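Local coordinates for hypothetical protein (Mus musculus, PDB 1VKB) that is probably a gamma-glutamylamine cyclotransferase of the AIG2-like family, which would release 5-oxoproline from gamma-glutamylamines, at residues Cys47-Phe52 / Ala104-Val109. Residues are numbered along the deposited sequence; the frame is centred on the assembly and turned at random.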
loop_
_atom_site.group_PDB
_atom_site.type_symbol
_atom_site.label_atom_id
_atom_site.label_comp_id
_atom_site.label_asym_id
_atom_site.label_seq_id
_atom_site.Cartn_x
_atom_site.Cartn_y
_atom_site.Cartn_z
ATOM N N CYS A 47 5.497 -2.801 9.779
ATOM C CA CYS A 47 4.611 -1.654 10.085
ATOM C C CYS A 47 5.404 -0.394 9.858
ATOM O O CYS A 47 6.620 -0.366 10.083
ATOM C CB CYS A 47 4.298 -1.701 11.621
ATOM S SG CYS A 47 2.751 -0.940 12.156
ATOM N N THR A 48 4.744 0.661 9.427
ATOM C CA THR A 48 5.456 1.904 9.204
ATOM C C THR A 48 6.026 2.371 10.520
ATOM O O THR A 48 5.414 2.174 11.578
ATOM C CB THR A 48 4.537 2.962 8.579
ATOM O OG1 THR A 48 3.343 3.172 9.369
ATOM C CG2 THR A 48 4.083 2.473 7.247
ATOM N N VAL A 49 7.218 2.930 10.492
ATOM C CA VAL A 49 7.797 3.503 11.717
ATOM C C VAL A 49 7.046 4.757 12.129
ATOM O O VAL A 49 6.691 4.918 13.296
ATOM C CB VAL A 49 9.327 3.756 11.564
ATOM C CG1 VAL A 49 9.854 4.605 12.687
ATOM C CG2 VAL A 49 10.073 2.398 11.465
ATOM N N GLU A 50 6.803 5.638 11.173
ATOM C CA GLU A 50 5.947 6.799 11.370
ATOM C C GLU A 50 4.474 6.396 11.304
ATOM O O GLU A 50 4.121 5.406 10.660
ATOM C CB GLU A 50 6.257 7.869 10.327
ATOM C CG GLU A 50 5.425 9.142 10.492
ATOM C CD GLU A 50 5.593 9.848 11.841
ATOM O OE1 GLU A 50 4.930 9.456 12.864
ATOM O OE2 GLU A 50 6.374 10.846 11.847
ATOM N N SER A 51 3.616 7.137 12.004
ATOM C CA SER A 51 2.158 6.876 11.904
ATOM C C SER A 51 1.581 7.654 10.727
ATOM O O SER A 51 1.998 8.793 10.461
ATOM C CB SER A 51 1.451 7.200 13.200
ATOM O OG SER A 51 1.640 8.533 13.521
ATOM N N PHE A 52 0.590 7.075 10.055
ATOM C CA PHE A 52 -0.143 7.768 8.984
ATOM C C PHE A 52 -1.604 7.359 9.094
ATOM O O PHE A 52 -1.861 6.222 9.502
ATOM C CB PHE A 52 0.336 7.289 7.610
ATOM C CG PHE A 52 1.768 7.593 7.338
ATOM C CD1 PHE A 52 2.125 8.810 6.808
ATOM C CD2 PHE A 52 2.759 6.678 7.670
ATOM C CE1 PHE A 52 3.453 9.125 6.576
ATOM C CE2 PHE A 52 4.088 6.976 7.431
ATOM C CZ PHE A 52 4.444 8.203 6.882
ATOM N N ALA A 104 9.255 7.124 -0.191
ATOM C CA ALA A 104 10.145 6.137 0.456
ATOM C C ALA A 104 9.918 6.307 1.960
ATOM O O ALA A 104 9.977 7.431 2.431
ATOM C CB ALA A 104 11.553 6.441 0.119
ATOM N N LEU A 105 9.593 5.241 2.692
ATOM C CA LEU A 105 9.360 5.317 4.123
ATOM C C LEU A 105 10.126 4.214 4.859
ATOM O O LEU A 105 10.404 3.162 4.301
ATOM C CB LEU A 105 7.860 5.136 4.437
ATOM C CG LEU A 105 6.796 6.082 3.894
ATOM C CD1 LEU A 105 5.400 5.583 4.366
ATOM C CD2 LEU A 105 7.080 7.516 4.376
ATOM N N GLN A 106 10.424 4.455 6.127
ATOM C CA GLN A 106 11.045 3.447 6.979
ATOM C C GLN A 106 9.966 2.519 7.504
ATOM O O GLN A 106 8.964 2.975 8.063
ATOM C CB GLN A 106 11.751 4.088 8.162
ATOM C CG GLN A 106 12.543 3.145 8.985
ATOM C CD GLN A 106 13.186 3.852 10.185
ATOM O OE1 GLN A 106 12.907 5.033 10.444
ATOM N NE2 GLN A 106 14.021 3.134 10.923
ATOM N N VAL A 107 10.239 1.213 7.390
ATOM C CA VAL A 107 9.312 0.142 7.792
ATOM C C VAL A 107 9.994 -0.752 8.822
ATOM O O VAL A 107 11.099 -1.246 8.630
ATOM C CB VAL A 107 8.832 -0.678 6.576
ATOM C CG1 VAL A 107 8.018 -1.885 6.995
ATOM C CG2 VAL A 107 8.060 0.213 5.569
ATOM N N GLN A 108 9.377 -0.846 9.978
ATOM C CA GLN A 108 9.818 -1.760 11.005
ATOM C C GLN A 108 9.487 -3.209 10.545
ATOM O O GLN A 108 8.335 -3.531 10.150
ATOM C CB GLN A 108 9.119 -1.425 12.319
ATOM C CG GLN A 108 9.482 -2.389 13.451
ATOM C CD GLN A 108 8.634 -2.203 14.698
ATOM O OE1 GLN A 108 7.561 -1.586 14.666
ATOM N NE2 GLN A 108 9.117 -2.750 15.805
ATOM N N VAL A 109 10.491 -4.079 10.605
ATOM C CA VAL A 109 10.336 -5.469 10.190
ATOM C C VAL A 109 9.706 -6.260 11.339
ATOM O O VAL A 109 10.242 -6.286 12.457
ATOM C CB VAL A 109 11.679 -6.056 9.807
ATOM C CG1 VAL A 109 11.560 -7.561 9.515
ATOM C CG2 VAL A 109 12.254 -5.281 8.615
HETATM O O HOH W 1 6.298 0.903 13.928
HETATM O O HOH W 2 7.519 5.318 8.341
#
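Cys47 and Gln108 form a hydrogen-bonded antiparallel pair. Cys47 N donates to Gln108 O at 3.0 Å, and Gln108 N returns a bond to Cys47 O at 2.8 Å. Thr48 and Val107 follow as a non-hydrogen-bonded pair. The last direct backbone bond is nearly straight: Val49 N reaches Gln106 O at 3.0 Å, with an angle of 173° at the hydrogen.

Two waters extend the pairing. One donates to both Thr48 O and Gln108 OE1. The other accepts from Glu50 N and donates to Gln106 O, which therefore takes two bonds.

Two apolar contacts follow Thr48 along the chain. Val49 CG2 rests on the extended chain of Gln106, 3.6 Å from its CG. With Val49 CG1 anti to the backbone N (chi1 168°), CG2 sits beside that N and also meets Gln108 CB at 4.0 Å. Phe52 and Leu105 meet tip to tip, with Phe52 CE2 3.6 Å from Leu105 CD1 and Phe52 CZ 3.7 Å from Leu105 CD2.

Within 47-52, Thr48 OG1 donates to Glu50 O at 2.7 Å and accepts from Val75 N. Thr48 OG1 also lies at the edge of the Phe52 ring, in its plane.

The contact joins strands 40-48 and 101-109 in the mixed sheet of the gamma-glutamyl cyclotransferase-like fold. The Cys47-Cys74 disulfide ties it to the loop before strand 76-82. Strand 121-129 pairs with 101-109. Thr48 and Val107 share the face where Phe17 of strand 14-18 packs; Cys47 and Gln108 share the other.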